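Local coordinates for protein putative polyketide cyclase (Acidithiobacillus ferrooxidans, PDB 3F9S) that is of unconfirmed function but, as a SnoaL-like protein of the NTF2 clan, probably binds and perhaps cyclises a polyketide-like substrate, at residues Val84-Leu89 with Thr114-Asp119; Lys7-Leu12 with Gln75-Asp80; Ser3-Ala8 with Asp119-Thr124. One frame throughout, in Å; residues are numbered along the deposited sequence. Where two conformers were deposited one is given.

Interaction 1: residues Val84-Leu89 with Thr114-Asp119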
# COMPACT_ATOMS: atom_id res chain seq x y z
N VAL A 84 -1.90 12.33 -5.35
CA VAL A 84 -0.74 12.38 -4.50
C VAL A 84 -0.79 11.10 -3.69
O VAL A 84 -1.75 10.85 -2.99
CB VAL A 84 -0.68 13.58 -3.58
CG1 VAL A 84 0.65 13.55 -2.77
CG2 VAL A 84 -0.77 14.88 -4.40
N VAL A 85 0.26 10.31 -3.81
CA VAL A 85 0.39 9.09 -3.03
C VAL A 85 1.11 9.47 -1.74
O VAL A 85 2.15 10.15 -1.80
CB VAL A 85 1.19 8.01 -3.73
CG1 VAL A 85 1.18 6.73 -2.86
CG2 VAL A 85 0.62 7.69 -5.13
N MSE A 86 0.58 9.04 -0.60
CA MSE A 86 1.16 9.28 0.69
C MSE A 86 1.52 7.92 1.26
O MSE A 86 0.68 7.03 1.30
CB MSE A 86 0.12 9.92 1.61
CG MSE A 86 0.62 10.32 2.95
SE MSE A 86 -1.06 10.88 3.84
CE MSE A 86 -1.78 9.32 4.52
N THR A 87 2.77 7.75 1.61
CA THR A 87 3.20 6.57 2.35
C THR A 87 3.29 7.06 3.77
O THR A 87 3.63 8.22 4.02
CB THR A 87 4.52 6.01 1.86
OG1 THR A 87 5.50 7.05 1.82
CG2 THR A 87 4.34 5.42 0.46
N TRP A 88 3.00 6.17 4.71
CA TRP A 88 2.93 6.54 6.10
C TRP A 88 3.13 5.39 7.04
O TRP A 88 2.97 4.23 6.68
CB TRP A 88 1.59 7.19 6.40
CG TRP A 88 0.40 6.48 5.82
CD1 TRP A 88 -0.16 6.73 4.65
CD2 TRP A 88 -0.36 5.44 6.43
NE1 TRP A 88 -1.22 5.90 4.42
CE2 TRP A 88 -1.38 5.08 5.50
CE3 TRP A 88 -0.27 4.74 7.63
CZ2 TRP A 88 -2.33 4.11 5.77
CZ3 TRP A 88 -1.21 3.75 7.90
CH2 TRP A 88 -2.22 3.43 6.97
N LEU A 89 3.55 5.77 8.24
CA LEU A 89 3.64 4.90 9.38
C LEU A 89 2.50 5.39 10.25
O LEU A 89 1.98 6.50 10.08
CB LEU A 89 4.96 5.08 10.09
CG LEU A 89 6.15 4.77 9.19
CD1 LEU A 89 7.41 4.99 9.99
CD2 LEU A 89 6.14 3.39 8.57
N THR A 114 -1.37 5.36 0.47
CA THR A 114 -2.67 5.83 0.09
C THR A 114 -2.52 6.78 -1.05
O THR A 114 -1.84 7.77 -0.90
CB THR A 114 -3.28 6.58 1.24
OG1 THR A 114 -3.22 5.75 2.39
CG2 THR A 114 -4.73 6.91 0.93
N VAL A 115 -3.12 6.43 -2.17
CA VAL A 115 -3.21 7.32 -3.32
C VAL A 115 -4.41 8.19 -3.02
O VAL A 115 -5.51 7.67 -2.79
CB VAL A 115 -3.48 6.60 -4.63
CG1 VAL A 115 -3.46 7.62 -5.77
CG2 VAL A 115 -2.42 5.50 -4.86
N TYR A 116 -4.21 9.49 -3.03
CA TYR A 116 -5.29 10.44 -2.83
C TYR A 116 -5.50 11.13 -4.13
O TYR A 116 -4.54 11.55 -4.74
CB TYR A 116 -4.93 11.48 -1.78
CG TYR A 116 -5.32 11.04 -0.42
CD1 TYR A 116 -6.68 11.02 -0.07
CD2 TYR A 116 -4.39 10.64 0.51
CE1 TYR A 116 -7.09 10.62 1.16
CE2 TYR A 116 -4.79 10.22 1.77
CZ TYR A 116 -6.14 10.21 2.08
OH TYR A 116 -6.60 9.83 3.31
N TYR A 117 -6.76 11.19 -4.55
CA TYR A 117 -7.14 11.85 -5.78
C TYR A 117 -7.72 13.19 -5.40
O TYR A 117 -8.49 13.29 -4.44
CB TYR A 117 -8.15 10.99 -6.52
CG TYR A 117 -7.48 9.79 -7.08
CD1 TYR A 117 -6.76 9.90 -8.27
CD2 TYR A 117 -7.48 8.55 -6.42
CE1 TYR A 117 -6.10 8.82 -8.82
CE2 TYR A 117 -6.81 7.45 -6.97
CZ TYR A 117 -6.13 7.61 -8.16
OH TYR A 117 -5.46 6.59 -8.80
N PHE A 118 -7.41 14.17 -6.24
CA PHE A 118 -7.78 15.55 -6.01
C PHE A 118 -8.65 16.12 -7.08
O PHE A 118 -8.61 15.71 -8.24
CB PHE A 118 -6.54 16.43 -5.97
CG PHE A 118 -5.77 16.31 -4.73
CD1 PHE A 118 -4.91 15.22 -4.53
CD2 PHE A 118 -5.83 17.31 -3.76
CE1 PHE A 118 -4.16 15.14 -3.37
CE2 PHE A 118 -5.09 17.23 -2.61
CZ PHE A 118 -4.25 16.14 -2.42
N ASP A 119 -9.46 17.07 -6.66
CA ASP A 119 -10.22 17.93 -7.56
C ASP A 119 -9.91 19.28 -6.93
O ASP A 119 -10.54 19.65 -5.95
CB ASP A 119 -11.70 17.56 -7.55
CG ASP A 119 -12.54 18.41 -8.47
OD1 ASP A 119 -12.05 19.42 -9.00
OD2 ASP A 119 -13.73 18.08 -8.64
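Val84 and Met86 pair with Tyr116 and Thr114 through backbone hydrogen bonds that run in both directions. Met86 N gives the shortest, 2.7 Å to Thr114 O, while Thr114 N returns one to Met86 O. Val84 N reaches Tyr116 O at 2.8 Å, and Tyr116 N answers to Val84 O. Between these two hydrogen-bonded pairs sits the non-hydrogen-bonded pair Val85-Val115, whose CA atoms are 4.0 Å apart; Val85 CA also makes a C-H...O contact to Thr114 O at 3.4 Å.

A side-chain hydrogen bond extends the pairing. Trp88 NE1 donates to Thr114 OG1 over 2.9 Å with 164° at the hydrogen, and the oxygen lies at the rim of the indole, 5° from its plane. Chi1 of 45° sets CG of Trp88 between the backbone N and the carbonyl carbon. OG1 is also hydrogen-bonded to Gln128, so two partners hold this buried hydroxyl.

Apolar contacts divide over the faces. On the side of Tyr116, Val84 CG2 meets Phe118 CE1 at 3.6 Å, and CE of Met86, a selenomethionine, comes to 4.2 Å from Tyr116 CE2 at the ring edge, the two side chains lying side by side. On the reverse, Val85 CG2 touches Val115 CG2 at 3.8 Å, beside residues of the second subunit.

These are adjacent antiparallel strands of the curved NTF2-like sheet, with helix 8-21 on one face and the dimer partner on the other.

Interaction 2: residues Lys7-Leu12 with Gln75-Asp80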
# COMPACT_ATOMS: atom_id res chain seq x y z
N LYS A 7 -0.55 23.29 -3.88
CA LYS A 7 -0.45 22.96 -2.47
C LYS A 7 -0.94 21.58 -2.06
O LYS A 7 -1.11 21.34 -0.87
CB LYS A 7 -1.12 24.08 -1.66
CG LYS A 7 -0.34 25.38 -1.81
CD LYS A 7 -0.76 26.47 -0.86
CE LYS A 7 0.16 27.69 -1.02
NZ LYS A 7 1.60 27.40 -0.80
N ALA A 8 -1.14 20.69 -3.03
CA ALA A 8 -1.65 19.34 -2.76
C ALA A 8 -0.92 18.63 -1.63
O ALA A 8 -1.54 18.07 -0.72
CB ALA A 8 -1.59 18.48 -4.05
N LYS A 9 0.41 18.67 -1.65
CA LYS A 9 1.17 17.96 -0.59
C LYS A 9 0.95 18.56 0.80
O LYS A 9 0.77 17.82 1.80
CB LYS A 9 2.66 17.91 -0.91
CG LYS A 9 2.93 16.98 -2.07
CD LYS A 9 4.40 16.84 -2.27
CE LYS A 9 4.76 16.00 -3.49
NZ LYS A 9 6.22 15.76 -3.58
N GLU A 10 0.96 19.89 0.85
CA GLU A 10 0.73 20.61 2.10
C GLU A 10 -0.69 20.32 2.59
O GLU A 10 -0.90 20.11 3.78
CB GLU A 10 1.01 22.11 1.92
CG GLU A 10 2.52 22.41 1.81
CD GLU A 10 2.86 23.74 1.15
OE1 GLU A 10 2.59 23.89 -0.06
OE2 GLU A 10 3.47 24.61 1.80
N ILE A 11 -1.64 20.28 1.66
CA ILE A 11 -3.04 19.98 1.97
C ILE A 11 -3.18 18.60 2.60
O ILE A 11 -3.79 18.47 3.66
CB ILE A 11 -3.93 20.11 0.73
CG1 ILE A 11 -4.09 21.58 0.36
CG2 ILE A 11 -5.31 19.46 0.96
CD1 ILE A 11 -4.54 21.76 -1.04
N LEU A 12 -2.59 17.58 1.98
CA LEU A 12 -2.63 16.21 2.52
C LEU A 12 -2.00 16.13 3.87
O LEU A 12 -2.52 15.45 4.75
CB LEU A 12 -1.90 15.19 1.64
CG LEU A 12 -2.61 14.55 0.47
CD1 LEU A 12 -1.74 13.42 -0.11
CD2 LEU A 12 -3.99 14.05 0.88
N GLN A 75 5.55 9.53 5.47
CA GLN A 75 6.89 9.20 5.07
C GLN A 75 7.23 9.84 3.75
O GLN A 75 8.29 10.43 3.62
CB GLN A 75 7.06 7.69 4.97
CG GLN A 75 6.80 7.00 6.29
CD GLN A 75 7.68 7.49 7.39
OE1 GLN A 75 7.24 8.21 8.29
NE2 GLN A 75 8.95 7.18 7.28
N GLY A 76 6.38 9.67 2.76
CA GLY A 76 6.62 10.24 1.45
C GLY A 76 5.34 10.74 0.84
O GLY A 76 4.26 10.24 1.17
N LEU A 77 5.47 11.74 -0.02
CA LEU A 77 4.34 12.27 -0.79
C LEU A 77 4.82 12.28 -2.21
O LEU A 77 5.87 12.85 -2.49
CB LEU A 77 3.96 13.68 -0.35
CG LEU A 77 3.30 13.75 1.02
CD1 LEU A 77 3.14 15.19 1.44
CD2 LEU A 77 1.95 13.04 1.02
N PHE A 78 4.08 11.61 -3.09
CA PHE A 78 4.47 11.43 -4.48
C PHE A 78 3.32 11.95 -5.32
O PHE A 78 2.29 11.30 -5.41
CB PHE A 78 4.77 9.96 -4.73
CG PHE A 78 5.71 9.39 -3.73
CD1 PHE A 78 7.09 9.48 -3.92
CD2 PHE A 78 5.23 8.78 -2.57
CE1 PHE A 78 7.97 8.95 -2.97
CE2 PHE A 78 6.11 8.29 -1.63
CZ PHE A 78 7.46 8.36 -1.83
N ALA A 79 3.49 13.13 -5.91
CA ALA A 79 2.45 13.83 -6.65
C ALA A 79 2.60 13.51 -8.12
O ALA A 79 3.69 13.59 -8.66
CB ALA A 79 2.53 15.36 -6.45
N ASP A 80 1.51 13.11 -8.76
CA ASP A 80 1.53 12.88 -10.20
C ASP A 80 0.13 13.10 -10.70
O ASP A 80 -0.78 12.39 -10.30
CB ASP A 80 2.00 11.47 -10.52
CG ASP A 80 2.13 11.21 -12.00
OD1 ASP A 80 1.69 12.04 -12.83
OD2 ASP A 80 2.73 10.19 -12.36
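Lys9 is draped over Leu77, the two side chains sliding past each other in opposite directions. Its CB lies 3.6 Å from Leu77 CD1, and CD packs 3.7 Å from Leu77 CB. Chi1 of -70° puts CG beside the backbone N, and beyond it the chain is extended, bringing CE within 3.8 Å of Ala79 CB. At the tip, NZ donates to Leu77 O at 3.1 Å from well above the carbonyl plane, 52° out of it. Deeper in, Leu12 CD1 meets Leu77 CD2 at 3.9 Å.

The stronger partner of NZ is Asp80 of the second subunit, a salt bridge whose carboxylate also accepts from Ala79 N. An alanine at Lys9 would probably leave that aspartate without its positive mate and uncover CB of Leu77 and of Ala79.

Further out, Met86 packs against Leu77, while Val84 and Tyr116 touch Leu12. Lys7 is the N-cap residue, and its O accepts from Ile11 N in the first helical turn. A classic beta bulge at Gln75 and Gly76, both facing Thr87, precedes Leu77 on the strand.

Helix 8-21 packed on strand 71-80, outermost in this chain's curved sheet, is the alpha+beta layering of the NTF2-like fold.

Interaction 3: residues Ser3-Ala8 with Asp119-Thr124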
# COMPACT_ATOMS: atom_id res chain seq x y z
N SER A 3 -8.03 18.55 -11.06
CA SER A 3 -6.67 18.08 -10.77
C SER A 3 -6.08 18.96 -9.64
O SER A 3 -6.76 19.85 -9.09
CB SER A 3 -5.73 17.97 -11.99
OG SER A 3 -4.58 17.21 -11.66
N ILE A 4 -4.82 18.72 -9.31
CA ILE A 4 -4.27 19.31 -8.13
C ILE A 4 -3.91 20.77 -8.23
O ILE A 4 -3.69 21.32 -9.31
CB ILE A 4 -3.02 18.56 -7.61
CG1 ILE A 4 -1.86 18.61 -8.61
CG2 ILE A 4 -3.36 17.14 -7.18
CD1 ILE A 4 -0.61 18.15 -7.96
N SER A 5 -3.83 21.39 -7.06
CA SER A 5 -3.31 22.73 -6.97
C SER A 5 -1.86 22.55 -6.54
O SER A 5 -1.42 21.44 -6.14
CB SER A 5 -4.07 23.60 -5.98
OG SER A 5 -3.64 23.41 -4.65
N SER A 6 -1.15 23.66 -6.57
CA SER A 6 0.25 23.73 -6.15
C SER A 6 0.49 23.28 -4.70
O SER A 6 1.62 22.97 -4.33
CB SER A 6 0.77 25.16 -6.29
OG SER A 6 0.09 26.05 -5.43
N LYS A 7 -0.55 23.29 -3.88
CA LYS A 7 -0.45 22.96 -2.47
C LYS A 7 -0.94 21.58 -2.06
O LYS A 7 -1.11 21.34 -0.87
CB LYS A 7 -1.12 24.08 -1.66
CG LYS A 7 -0.34 25.38 -1.81
CD LYS A 7 -0.76 26.47 -0.86
CE LYS A 7 0.16 27.69 -1.02
NZ LYS A 7 1.60 27.40 -0.80
N ALA A 8 -1.14 20.69 -3.03
CA ALA A 8 -1.65 19.34 -2.76
C ALA A 8 -0.92 18.63 -1.63
O ALA A 8 -1.54 18.07 -0.72
CB ALA A 8 -1.59 18.48 -4.05
N ASP A 119 -9.46 17.07 -6.66
CA ASP A 119 -10.22 17.93 -7.56
C ASP A 119 -9.91 19.28 -6.93
O ASP A 119 -10.54 19.65 -5.95
CB ASP A 119 -11.70 17.56 -7.55
CG ASP A 119 -12.54 18.41 -8.47
OD1 ASP A 119 -12.05 19.42 -9.00
OD2 ASP A 119 -13.73 18.08 -8.64
N GLY A 120 -8.91 19.98 -7.48
CA GLY A 120 -8.43 21.22 -6.88
C GLY A 120 -7.79 20.87 -5.55
O GLY A 120 -6.96 19.98 -5.47
N ASN A 121 -8.22 21.56 -4.49
CA ASN A 121 -7.72 21.31 -3.14
C ASN A 121 -8.49 20.25 -2.38
O ASN A 121 -8.19 20.03 -1.23
CB ASN A 121 -7.75 22.60 -2.31
CG ASN A 121 -6.68 23.57 -2.70
OD1 ASN A 121 -5.90 23.31 -3.61
ND2 ASN A 121 -6.61 24.67 -1.99
N ARG A 122 -9.44 19.59 -3.03
CA ARG A 122 -10.31 18.66 -2.35
C ARG A 122 -10.09 17.25 -2.78
O ARG A 122 -9.70 16.99 -3.92
CB ARG A 122 -11.75 19.10 -2.51
CG ARG A 122 -11.99 20.31 -1.64
CD ARG A 122 -13.29 20.93 -1.89
NE ARG A 122 -13.44 22.10 -1.03
CZ ARG A 122 -13.79 22.09 0.25
NH1 ARG A 122 -14.08 20.96 0.89
NH2 ARG A 122 -13.87 23.23 0.90
N LEU A 123 -10.26 16.34 -1.83
CA LEU A 123 -9.99 14.94 -2.07
C LEU A 123 -11.26 14.29 -2.57
O LEU A 123 -12.33 14.52 -2.03
CB LEU A 123 -9.55 14.26 -0.79
CG LEU A 123 -8.32 14.91 -0.13
CD1 LEU A 123 -8.01 14.21 1.17
CD2 LEU A 123 -7.09 14.93 -1.05
N THR A 124 -11.11 13.53 -3.64
CA THR A 124 -12.23 12.84 -4.28
C THR A 124 -12.26 11.35 -4.02
O THR A 124 -13.21 10.67 -4.39
CB THR A 124 -12.22 13.06 -5.78
OG1 THR A 124 -11.04 12.46 -6.32
CG2 THR A 124 -12.29 14.55 -6.09
O HOH W 1 -4.42 20.42 -4.57
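Ser5 and Asn121 meet through their polar ends, the hydroxyl of one against the amide oxygen of the other. Chi1 of 83° places Ser5 OG between the backbone N and the carbonyl carbon, and from there it donates to Asn121 OD1. The modelled separation of OG and OD1, 2.5 Å, is very short, and its exact value is doubtful. CG of Asn121 lies beside its own backbone N (chi1 -73°); the carboxamide end comes nearer to the N-terminal segment, and OD1, not ND2, does the touching.

The serine oxygen has further partners. Lys7 N donates to Ser5 OG at 3.2 Å, which makes an ST turn just ahead of helix 8-21. Ordered water 1 donates to the same OG at 3.1 Å. That water accepts from Ser5 N at 2.7 Å and donates to Gly120 O, also at 2.7 Å, so it bridges two backbones whose own N and O are 3.8 Å apart.

Ser3 and Gly120 add a direct backbone bond: Gly120 N gives to Ser3 O at 2.7 Å, though the bond is bent, with 134° at the hydrogen. Asp119 directs its carboxylate to Met2 N, gripping the chain one residue earlier. Ile11 packs against both Ser5 and Asn121.

Asp119 to Arg122 form a type II' turn, with Gly120 at positive phi in its second position, and Arg122 N is bonded back to Asp119 O. The whole is a surface contact in which the N-terminal segment is tied to the tight beta hairpin turn joining strands 107-118 and 122-130.

The three contacts meet around helix 8-21 and the sheet beneath it. Interactions 1 and 2 have centres about 7 Å apart: Leu12 CD2 lies 3.5 Å from Tyr116 CD2, and Phe78 N is probably bonded to Val85 O. Interaction 3, centred about 11 Å from interaction 1, shares Asp119 with it; Phe118 CZ packs 3.4 Å from Leu123 CD2. Interactions 2 and 3 share Lys7 and Ala8, and Ile11 CD1 touches Asn121 CG at 3.3 Å. Interactions 1 and 2 both reach the second subunit, unlike interaction 3. A glycerol bonded to Tyr116 OH, probably from the crystallisation liquor, may mark a pocket on the helix-covered face.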